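Long-range contacts in oxidoreductase, Gfo/Idh/MocA family (Pseudomonas syringae pv. tomato, PDB 3DTY), which probably acts as a nucleotide-dependent oxidoreductase of the Gfo/Idh/MocA family, binds magnesium and assembles as a tetramer: residues Met228-Ser233 with Asn383-Val388; Leu222-Leu227 with Thr247-Glu252; Gln11-Ala16 with Gly85-Ser90. All coordinates share one frame; numbering follows the deposited sequence.

Contact 1 of 3, residues Met228-Ser233 with Asn383-Val388; sequences MCSRQS and NDSIWV
Met228, a selenomethionine, meets Trp387 through a side chain that leaves the backbone with CG between the backbone N and the carbonyl carbon (chi1 47°) and runs on extended through chi2 (169°), which carries SE over one face of the indole. Ser385 reaches the same strand with OG anti to its carbonyl carbon, beside its own N (chi1 -54°), a setting that aims the hydroxyl at the backbone of Cys229. In the Met-aromatic contact, Met228 SE stands 4.5 Å from the centroid of the six-membered ring of Trp387, well over the face; the place of the terminal methyl, CE, is doubtful. Closer to the backbone, Met228 CB rests against Ser385 O at 3.4 Å. The one hydrogen bond between the segments is donated by Ser385 OG to Cys229 O at 2.8 Å, the hydroxyl approaching from above the carbonyl plane. Ser385 CA lies 3.3 Å from the same oxygen in a CA-H...O contact, and Ser385 OG also touches Ser230 CA at 3.4 Å. This serine belongs to a type I' turn from Asn383 to Ile386, which follows helix 364-382 and leads toward the short edge strand 388-389. Ser380 of that helix bonds through its hydroxyl to both Cys229 N and Ile386 O, tying turn and strand together. The second subunit packs against the contact: Met228 meets Met228 of the second subunit, and Trp387 NE1 donates to Asp384 O of the second subunit. The chemistry is thus that of a largely buried subunit interface, in which the methionine chalcogen (selenium in this crystal) and an indole face pack together while the indole N-H and the serine hydroxyl each find a carbonyl oxygen.

Contact 2 of 3, residues Leu222-Leu227 with Thr247-Glu252; sequences LKIKRL and TLMEYE
Strands 224-227 and 247-251 pair antiparallel, their axes at 150° and 4.6 Å apart at closest approach, with the register slipping by one residue between the Ile224-Tyr251 and Arg226-Glu250 pairs. At the slip, Glu250 O takes a bond from Lys225 N at 2.8 Å and a weak one from Arg226 N. The side chains of Arg226 and Glu250 run alongside each other in the same direction and form a side-on salt bridge: NE of Arg226 bonds OE1 of Glu250 and NH2 bonds OE2, each at 2.9 Å. The guanidinium and carboxylate planes are turned 62° apart, OE1 being met from above the carboxylate plane. Arg226 NH2 also pairs with Asp384 of the second subunit, so two acidic groups probably share its charge. Lys225 NZ makes a long salt bridge to Glu252 OE2. On the face that carries Leu227 and Met249, Leu227 CB presses tightly on Met249 CG, and Ile224 CD1 touches Met249 SE at 3.7 Å. Leu222 CD2 sits over the centre of the Tyr251 ring, 3.4 Å from its centroid in a CH-pi contact. The last backbone bond runs from Glu252 N to Lys223 O. Two residues, Lys225 and Arg226, set against the single Glu250 form a classic beta bulge, here within a beta hairpin of the mixed sheet in the C-terminal alpha/beta domain.

Contact 3 of 3, residues Gln11-Ala16 with Gly85-Ser90; sequences QPIRWA and GIQAVS
Arg14 lays its guanidinium flat against the side-chain amide of Gln87, the two planes only 6° apart, with Gln87 CD 3.2 Å above the guanidinium plane and toward its rim. A bend at chi3 (-61°) folds the arginine so that NE, rather than the tip, donates to Gly85 O at 2.7 Å; the oxygen lies in the guanidinium plane, although NE stands above the plane of the carbonyl. The same amide is held by a bond as well: Gln87 OE1 accepts from Arg14 N at 2.8 Å. Arg14 O in turn receives two backbone donors, Gln87 N and Ala88 N. The glutamine thereby adds a side-chain bond to the backbone ladder just before regular parallel pairing begins. From there Ala16 N bonds Ala88 O weakly and Ser90 N bonds Ala16 O, setting Trp15 beside Ala88 and Ala16 beside Val89. Ala16 CB meets Ile86 CG2 at 3.5 Å on one face of the sheet. On the other, Trp15 CG is anti to the backbone N (chi1 -173°), and the indole edge turns to Ser90: NE1 donates to OG at 2.9 Å, with OG in the ring plane. Ser90 OG has a further partner in Tyr338 OH, a hydroxyl of helix 330-349 that helps fix where this acceptor stands. A water lies 2.9 Å from Gln87 OE1 and close to Pro12 O, while Glu79 OE1 accepts from Ile86 N. Strand 13-17 runs between strands 40-46 and 88-92 in the parallel sheet of the NAD-binding Rossmann fold, and Phe40 and Leu42 touch its side chains. Helix 27-35 packs on Trp15 through Ala34 and Leu35, while helix 330-349 meets Ile13 and Ala88.

In the fold
Contact 3 closes first along the chain, within the Rossmann-fold range; contacts 1 and 2 follow in the C-terminal alpha/beta range, their segments alternating in sequence. These two share strand 224-232, and their centres are about 14 Å apart. They touch directly, Met228 N probably bonding Leu248 O and Val388 N Leu227 O, so strand 388-389 extends the mixed sheet beyond strand 224-232. Both also reach the second subunit, so this side of the mixed sheet lies against it. Contact 3 lies across the chain's centre, its own centre about 42 Å from that of contact 1 and about 38 Å from that of contact 2, in a separate, parallel sheet consistent with nucleotide binding.

Contact 1 of 3, residues Met228-Ser233 with Asn383-Val388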
loop_
_atom_site.group_PDB
_atom_site.type_symbol
_atom_site.label_atom_id
_atom_site.label_comp_id
_atom_site.label_asym_id
_atom_site.label_seq_id
_atom_site.Cartn_x
_atom_site.Cartn_y
_atom_site.Cartn_z
HETATM N N MSE A 228 -30.300 -10.194 -8.740
HETATM C CA MSE A 228 -30.956 -10.385 -7.461
HETATM C C MSE A 228 -30.305 -9.415 -6.491
HETATM O O MSE A 228 -29.145 -9.033 -6.651
HETATM C CB MSE A 228 -30.844 -11.828 -6.954
HETATM C CG MSE A 228 -29.481 -12.452 -7.013
HETATM SE SE MSE A 228 -29.493 -14.130 -6.025
HETATM C CE MSE A 228 -30.732 -15.149 -7.034
ATOM N N CYS A 229 -31.069 -8.988 -5.499
ATOM C CA CYS A 229 -30.554 -8.053 -4.525
ATOM C C CYS A 229 -31.061 -8.391 -3.136
ATOM O O CYS A 229 -32.208 -8.804 -2.950
ATOM C CB CYS A 229 -30.970 -6.624 -4.892
ATOM S SG CYS A 229 -30.381 -5.338 -3.751
ATOM N N SER A 230 -30.171 -8.225 -2.174
ATOM C CA SER A 230 -30.463 -8.445 -0.780
ATOM C C SER A 230 -30.075 -7.129 -0.116
ATOM O O SER A 230 -28.915 -6.725 -0.170
ATOM C CB SER A 230 -29.608 -9.588 -0.237
ATOM O OG SER A 230 -29.664 -9.630 1.170
ATOM N N ARG A 231 -31.040 -6.440 0.484
ATOM C CA ARG A 231 -30.722 -5.176 1.133
ATOM C C ARG A 231 -31.135 -5.187 2.602
ATOM O O ARG A 231 -32.087 -5.869 2.974
ATOM C CB ARG A 231 -31.397 -4.010 0.389
ATOM C CG ARG A 231 -32.938 -3.977 0.446
ATOM C CD ARG A 231 -33.494 -2.743 -0.285
ATOM N NE ARG A 231 -34.953 -2.656 -0.222
ATOM C CZ ARG A 231 -35.650 -1.538 -0.406
ATOM N NH1 ARG A 231 -35.033 -0.395 -0.662
ATOM N NH2 ARG A 231 -36.972 -1.561 -0.334
ATOM N N GLN A 232 -30.405 -4.443 3.430
ATOM C CA GLN A 232 -30.697 -4.359 4.864
ATOM C C GLN A 232 -30.698 -2.923 5.375
ATOM O O GLN A 232 -30.107 -2.024 4.763
ATOM C CB GLN A 232 -29.653 -5.115 5.699
ATOM C CG GLN A 232 -29.364 -6.551 5.293
ATOM C CD GLN A 232 -28.620 -6.650 3.981
ATOM O OE1 GLN A 232 -27.621 -5.961 3.763
ATOM N NE2 GLN A 232 -29.094 -7.514 3.101
ATOM N N SER A 233 -31.359 -2.735 6.514
ATOM C CA SER A 233 -31.424 -1.452 7.203
ATOM C C SER A 233 -30.810 -1.753 8.561
ATOM O O SER A 233 -31.532 -2.078 9.505
ATOM C CB SER A 233 -32.869 -1.000 7.410
ATOM O OG SER A 233 -33.497 -0.683 6.181
ATOM N N ASN A 383 -38.662 -8.728 -2.587
ATOM C CA ASN A 383 -39.198 -10.064 -2.802
ATOM C C ASN A 383 -38.213 -11.168 -2.453
ATOM O O ASN A 383 -38.070 -12.158 -3.166
ATOM C CB ASN A 383 -39.689 -10.189 -4.241
ATOM C CG ASN A 383 -40.998 -9.455 -4.456
ATOM O OD1 ASN A 383 -42.051 -9.910 -4.000
ATOM N ND2 ASN A 383 -40.939 -8.298 -5.120
ATOM N N ASP A 384 -37.550 -10.958 -1.322
ATOM C CA ASP A 384 -36.566 -11.858 -0.744
ATOM C C ASP A 384 -35.443 -12.323 -1.659
ATOM O O ASP A 384 -35.046 -13.487 -1.624
ATOM C CB ASP A 384 -37.265 -13.066 -0.115
ATOM C CG ASP A 384 -36.413 -13.736 0.956
ATOM O OD1 ASP A 384 -35.519 -13.059 1.513
ATOM O OD2 ASP A 384 -36.642 -14.927 1.249
ATOM N N SER A 385 -34.934 -11.400 -2.471
ATOM C CA SER A 385 -33.809 -11.665 -3.362
ATOM C C SER A 385 -34.041 -12.659 -4.489
ATOM O O SER A 385 -33.123 -13.371 -4.889
ATOM C CB SER A 385 -32.600 -12.115 -2.532
ATOM O OG SER A 385 -32.307 -11.167 -1.517
ATOM N N ILE A 386 -35.257 -12.702 -5.015
ATOM C CA ILE A 386 -35.550 -13.601 -6.117
ATOM C C ILE A 386 -34.951 -12.975 -7.379
ATOM O O ILE A 386 -34.761 -11.759 -7.433
ATOM C CB ILE A 386 -37.075 -13.761 -6.308
ATOM C CG1 ILE A 386 -37.351 -14.834 -7.367
ATOM C CG2 ILE A 386 -37.700 -12.409 -6.707
ATOM C CD1 ILE A 386 -38.829 -15.116 -7.613
ATOM N N TRP A 387 -34.635 -13.786 -8.384
ATOM C CA TRP A 387 -34.089 -13.235 -9.628
ATOM C C TRP A 387 -35.158 -12.416 -10.332
ATOM O O TRP A 387 -36.325 -12.813 -10.367
ATOM C CB TRP A 387 -33.672 -14.330 -10.620
ATOM C CG TRP A 387 -32.472 -15.139 -10.264
ATOM C CD1 TRP A 387 -32.461 -16.414 -9.774
ATOM C CD2 TRP A 387 -31.100 -14.754 -10.412
ATOM N NE1 TRP A 387 -31.167 -16.849 -9.613
ATOM C CE2 TRP A 387 -30.311 -15.849 -9.997
ATOM C CE3 TRP A 387 -30.459 -13.589 -10.860
ATOM C CZ2 TRP A 387 -28.913 -15.815 -10.010
ATOM C CZ3 TRP A 387 -29.067 -13.555 -10.874
ATOM C CH2 TRP A 387 -28.311 -14.662 -10.452
ATOM N N VAL A 388 -34.760 -11.274 -10.890
ATOM C CA VAL A 388 -35.681 -10.454 -11.656
ATOM C C VAL A 388 -35.016 -10.128 -12.994
ATOM O O VAL A 388 -33.806 -9.903 -13.064
ATOM C CB VAL A 388 -36.068 -9.137 -10.931
ATOM C CG1 VAL A 388 -36.735 -9.455 -9.598
ATOM C CG2 VAL A 388 -34.853 -8.253 -10.753
#

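Contact 2 of 3, residues Leu222-Leu227 with Thr247-Glu252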
loop_
_atom_site.group_PDB
_atom_site.type_symbol
_atom_site.label_atom_id
_atom_site.label_comp_id
_atom_site.label_asym_id
_atom_site.label_seq_id
_atom_site.Cartn_x
_atom_site.Cartn_y
_atom_site.Cartn_z
ATOM N N LEU A 222 -21.657 -4.781 -22.585
ATOM C CA LEU A 222 -22.147 -5.755 -21.616
ATOM C C LEU A 222 -23.611 -5.450 -21.283
ATOM O O LEU A 222 -23.950 -4.309 -20.963
ATOM C CB LEU A 222 -21.287 -5.682 -20.348
ATOM C CG LEU A 222 -21.001 -6.959 -19.560
ATOM C CD1 LEU A 222 -20.218 -7.925 -20.427
ATOM C CD2 LEU A 222 -20.207 -6.619 -18.306
ATOM N N LYS A 223 -24.476 -6.463 -21.364
ATOM C CA LYS A 223 -25.899 -6.280 -21.061
ATOM C C LYS A 223 -26.355 -7.161 -19.902
ATOM O O LYS A 223 -26.115 -8.371 -19.893
ATOM C CB LYS A 223 -26.761 -6.599 -22.289
ATOM C CG LYS A 223 -26.564 -5.658 -23.479
ATOM C CD LYS A 223 -27.343 -6.161 -24.699
ATOM C CE LYS A 223 -27.196 -5.242 -25.907
ATOM N NZ LYS A 223 -27.913 -3.948 -25.717
ATOM N N ILE A 224 -27.016 -6.554 -18.923
ATOM C CA ILE A 224 -27.511 -7.298 -17.774
ATOM C C ILE A 224 -28.722 -8.129 -18.190
ATOM O O ILE A 224 -29.663 -7.601 -18.783
ATOM C CB ILE A 224 -27.958 -6.361 -16.633
ATOM C CG1 ILE A 224 -26.776 -5.523 -16.134
ATOM C CG2 ILE A 224 -28.539 -7.186 -15.488
ATOM C CD1 ILE A 224 -27.165 -4.464 -15.124
ATOM N N LYS A 225 -28.701 -9.422 -17.876
ATOM C CA LYS A 225 -29.824 -10.299 -18.217
ATOM C C LYS A 225 -30.811 -10.343 -17.052
ATOM O O LYS A 225 -32.013 -10.157 -17.230
ATOM C CB LYS A 225 -29.331 -11.716 -18.519
ATOM C CG LYS A 225 -30.417 -12.648 -19.045
ATOM C CD LYS A 225 -31.011 -12.137 -20.371
ATOM C CE LYS A 225 -32.126 -13.055 -20.898
ATOM N NZ LYS A 225 -32.682 -12.609 -22.214
ATOM N N ARG A 226 -30.291 -10.597 -15.857
ATOM C CA ARG A 226 -31.121 -10.651 -14.658
ATOM C C ARG A 226 -30.252 -10.434 -13.432
ATOM O O ARG A 226 -29.035 -10.638 -13.478
ATOM C CB ARG A 226 -31.821 -12.002 -14.550
ATOM C CG ARG A 226 -30.861 -13.161 -14.416
ATOM C CD ARG A 226 -31.601 -14.465 -14.234
ATOM N NE ARG A 226 -30.667 -15.560 -13.991
ATOM C CZ ARG A 226 -30.994 -16.695 -13.383
ATOM N NH1 ARG A 226 -32.237 -16.884 -12.956
ATOM N NH2 ARG A 226 -30.076 -17.634 -13.203
ATOM N N LEU A 227 -30.880 -10.024 -12.338
ATOM C CA LEU A 227 -30.153 -9.772 -11.106
ATOM C C LEU A 227 -30.987 -10.059 -9.867
ATOM O O LEU A 227 -32.215 -10.170 -9.929
ATOM C CB LEU A 227 -29.695 -8.306 -11.066
ATOM C CG LEU A 227 -30.775 -7.213 -11.035
ATOM C CD1 LEU A 227 -31.418 -7.151 -9.660
ATOM C CD2 LEU A 227 -30.152 -5.865 -11.364
ATOM N N THR A 247 -25.842 -6.921 -4.553
ATOM C CA THR A 247 -26.537 -7.138 -5.807
ATOM C C THR A 247 -25.732 -8.096 -6.672
ATOM O O THR A 247 -24.586 -7.810 -7.021
ATOM C CB THR A 247 -26.733 -5.815 -6.591
ATOM O OG1 THR A 247 -27.458 -4.880 -5.780
ATOM C CG2 THR A 247 -27.505 -6.072 -7.889
ATOM N N LEU A 248 -26.322 -9.241 -6.999
ATOM C CA LEU A 248 -25.646 -10.209 -7.860
ATOM C C LEU A 248 -26.329 -10.163 -9.225
ATOM O O LEU A 248 -27.563 -10.207 -9.316
ATOM C CB LEU A 248 -25.714 -11.621 -7.277
ATOM C CG LEU A 248 -24.967 -12.668 -8.109
ATOM C CD1 LEU A 248 -23.514 -12.261 -8.234
ATOM C CD2 LEU A 248 -25.079 -14.044 -7.467
HETATM N N MSE A 249 -25.523 -10.068 -10.280
HETATM C CA MSE A 249 -26.043 -9.968 -11.632
HETATM C C MSE A 249 -25.470 -10.970 -12.607
HETATM O O MSE A 249 -24.308 -11.368 -12.509
HETATM C CB MSE A 249 -25.765 -8.577 -12.192
HETATM C CG MSE A 249 -26.429 -7.460 -11.424
HETATM SE SE MSE A 249 -25.723 -5.761 -12.005
HETATM C CE MSE A 249 -24.091 -5.830 -11.025
ATOM N N GLU A 250 -26.303 -11.355 -13.564
ATOM C CA GLU A 250 -25.903 -12.264 -14.615
ATOM C C GLU A 250 -25.945 -11.451 -15.902
ATOM O O GLU A 250 -26.985 -10.920 -16.281
ATOM C CB GLU A 250 -26.873 -13.446 -14.709
ATOM C CG GLU A 250 -26.324 -14.754 -14.163
ATOM C CD GLU A 250 -27.327 -15.897 -14.263
ATOM O OE1 GLU A 250 -28.066 -15.962 -15.271
ATOM O OE2 GLU A 250 -27.367 -16.734 -13.340
ATOM N N TYR A 251 -24.801 -11.335 -16.558
ATOM C CA TYR A 251 -24.706 -10.597 -17.806
ATOM C C TYR A 251 -25.017 -11.541 -18.960
ATOM O O TYR A 251 -24.742 -12.742 -18.874
ATOM C CB TYR A 251 -23.291 -10.050 -17.983
ATOM C CG TYR A 251 -22.907 -8.951 -17.014
ATOM C CD1 TYR A 251 -23.473 -7.682 -17.115
ATOM C CD2 TYR A 251 -21.956 -9.173 -16.018
ATOM C CE1 TYR A 251 -23.098 -6.652 -16.247
ATOM C CE2 TYR A 251 -21.574 -8.153 -15.144
ATOM C CZ TYR A 251 -22.146 -6.898 -15.267
ATOM O OH TYR A 251 -21.765 -5.889 -14.418
ATOM N N GLU A 252 -25.595 -11.011 -20.035
ATOM C CA GLU A 252 -25.884 -11.849 -21.192
ATOM C C GLU A 252 -24.516 -12.261 -21.729
ATOM O O GLU A 252 -23.648 -11.415 -21.958
ATOM C CB GLU A 252 -26.691 -11.068 -22.239
ATOM C CG GLU A 252 -28.190 -11.385 -22.204
ATOM C CD GLU A 252 -29.061 -10.303 -22.843
ATOM O OE1 GLU A 252 -28.721 -9.821 -23.950
ATOM O OE2 GLU A 252 -30.097 -9.942 -22.235
HETATM O O HOH W 1 -23.502 -8.998 -22.267
#

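Contact 3 of 3, residues Gln11-Ala16 with Gly85-Ser90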
loop_
_atom_site.group_PDB
_atom_site.type_symbol
_atom_site.label_atom_id
_atom_site.label_comp_id
_atom_site.label_asym_id
_atom_site.label_seq_id
_atom_site.Cartn_x
_atom_site.Cartn_y
_atom_site.Cartn_z
ATOM N N GLN A 11 -17.850 30.393 -27.158
ATOM C CA GLN A 11 -18.621 31.287 -26.306
ATOM C C GLN A 11 -19.089 30.486 -25.092
ATOM O O GLN A 11 -19.723 29.440 -25.246
ATOM C CB GLN A 11 -19.830 31.796 -27.093
ATOM C CG GLN A 11 -20.347 33.164 -26.707
ATOM C CD GLN A 11 -21.544 33.576 -27.554
ATOM O OE1 GLN A 11 -22.651 33.056 -27.388
ATOM N NE2 GLN A 11 -21.321 34.503 -28.480
ATOM N N PRO A 12 -18.762 30.946 -23.873
ATOM C CA PRO A 12 -19.205 30.196 -22.694
ATOM C C PRO A 12 -20.719 29.980 -22.758
ATOM O O PRO A 12 -21.474 30.881 -23.127
ATOM C CB PRO A 12 -18.801 31.101 -21.534
ATOM C CG PRO A 12 -17.569 31.777 -22.056
ATOM C CD PRO A 12 -17.954 32.115 -23.485
ATOM N N ILE A 13 -21.161 28.781 -22.414
ATOM C CA ILE A 13 -22.581 28.471 -22.440
ATOM C C ILE A 13 -23.333 29.199 -21.318
ATOM O O ILE A 13 -22.980 29.081 -20.142
ATOM C CB ILE A 13 -22.791 26.950 -22.322
ATOM C CG1 ILE A 13 -22.042 26.249 -23.462
ATOM C CG2 ILE A 13 -24.280 26.615 -22.367
ATOM C CD1 ILE A 13 -22.134 24.726 -23.431
ATOM N N ARG A 14 -24.350 29.974 -21.694
ATOM C CA ARG A 14 -25.152 30.712 -20.719
ATOM C C ARG A 14 -25.776 29.669 -19.806
ATOM O O ARG A 14 -26.633 28.881 -20.217
ATOM C CB ARG A 14 -26.204 31.566 -21.436
ATOM C CG ARG A 14 -25.576 32.699 -22.263
ATOM C CD ARG A 14 -26.625 33.634 -22.861
ATOM N NE ARG A 14 -27.536 32.946 -23.770
ATOM C CZ ARG A 14 -27.238 32.590 -25.016
ATOM N NH1 ARG A 14 -26.043 32.857 -25.522
ATOM N NH2 ARG A 14 -28.138 31.959 -25.755
ATOM N N TRP A 15 -25.336 29.697 -18.553
ATOM C CA TRP A 15 -25.717 28.704 -17.563
ATOM C C TRP A 15 -26.436 29.206 -16.316
ATOM O O TRP A 15 -26.312 30.369 -15.927
ATOM C CB TRP A 15 -24.427 27.974 -17.182
ATOM C CG TRP A 15 -24.559 26.808 -16.300
ATOM C CD1 TRP A 15 -25.268 25.665 -16.539
ATOM C CD2 TRP A 15 -23.888 26.617 -15.057
ATOM N NE1 TRP A 15 -25.071 24.768 -15.517
ATOM C CE2 TRP A 15 -24.228 25.327 -14.593
ATOM C CE3 TRP A 15 -23.026 27.412 -14.287
ATOM C CZ2 TRP A 15 -23.738 24.810 -13.395
ATOM C CZ3 TRP A 15 -22.534 26.894 -13.090
ATOM C CH2 TRP A 15 -22.894 25.604 -12.658
ATOM N N ALA A 16 -27.185 28.300 -15.694
ATOM C CA ALA A 16 -27.928 28.589 -14.478
ATOM C C ALA A 16 -27.971 27.356 -13.580
ATOM O O ALA A 16 -27.675 26.244 -14.008
ATOM C CB ALA A 16 -29.349 29.017 -14.816
ATOM N N GLY A 85 -30.807 34.663 -22.832
ATOM C CA GLY A 85 -31.333 33.786 -21.802
ATOM C C GLY A 85 -30.517 32.511 -21.662
ATOM O O GLY A 85 -29.826 32.095 -22.593
ATOM N N ILE A 86 -30.596 31.882 -20.495
ATOM C CA ILE A 86 -29.845 30.657 -20.252
ATOM C C ILE A 86 -30.052 29.602 -21.333
ATOM O O ILE A 86 -31.136 29.487 -21.919
ATOM C CB ILE A 86 -30.208 30.031 -18.887
ATOM C CG1 ILE A 86 -31.722 29.832 -18.782
ATOM C CG2 ILE A 86 -29.692 30.913 -17.763
ATOM C CD1 ILE A 86 -32.148 29.015 -17.554
ATOM N N GLN A 87 -28.994 28.841 -21.593
ATOM C CA GLN A 87 -29.017 27.772 -22.583
ATOM C C GLN A 87 -29.031 26.427 -21.874
ATOM O O GLN A 87 -29.462 25.417 -22.434
ATOM C CB GLN A 87 -27.775 27.845 -23.473
ATOM C CG GLN A 87 -27.733 29.039 -24.398
ATOM C CD GLN A 87 -26.353 29.264 -24.974
ATOM O OE1 GLN A 87 -25.446 29.728 -24.283
ATOM N NE2 GLN A 87 -26.181 28.926 -26.243
ATOM N N ALA A 88 -28.558 26.422 -20.633
ATOM C CA ALA A 88 -28.487 25.195 -19.856
ATOM C C ALA A 88 -28.712 25.431 -18.366
ATOM O O ALA A 88 -28.521 26.540 -17.864
ATOM C CB ALA A 88 -27.132 24.540 -20.076
ATOM N N VAL A 89 -29.117 24.380 -17.663
ATOM C CA VAL A 89 -29.359 24.487 -16.228
ATOM C C VAL A 89 -28.935 23.230 -15.470
ATOM O O VAL A 89 -29.122 22.107 -15.944
ATOM C CB VAL A 89 -30.859 24.769 -15.932
ATOM C CG1 VAL A 89 -31.727 23.642 -16.476
ATOM C CG2 VAL A 89 -31.080 24.924 -14.444
ATOM N N SER A 90 -28.340 23.434 -14.300
ATOM C CA SER A 90 -27.914 22.328 -13.452
ATOM C C SER A 90 -28.838 22.318 -12.244
ATOM O O SER A 90 -29.017 23.336 -11.580
ATOM C CB SER A 90 -26.461 22.515 -13.017
ATOM O OG SER A 90 -25.584 22.304 -14.112
HETATM O O HOH W 2 -22.961 30.689 -25.427
#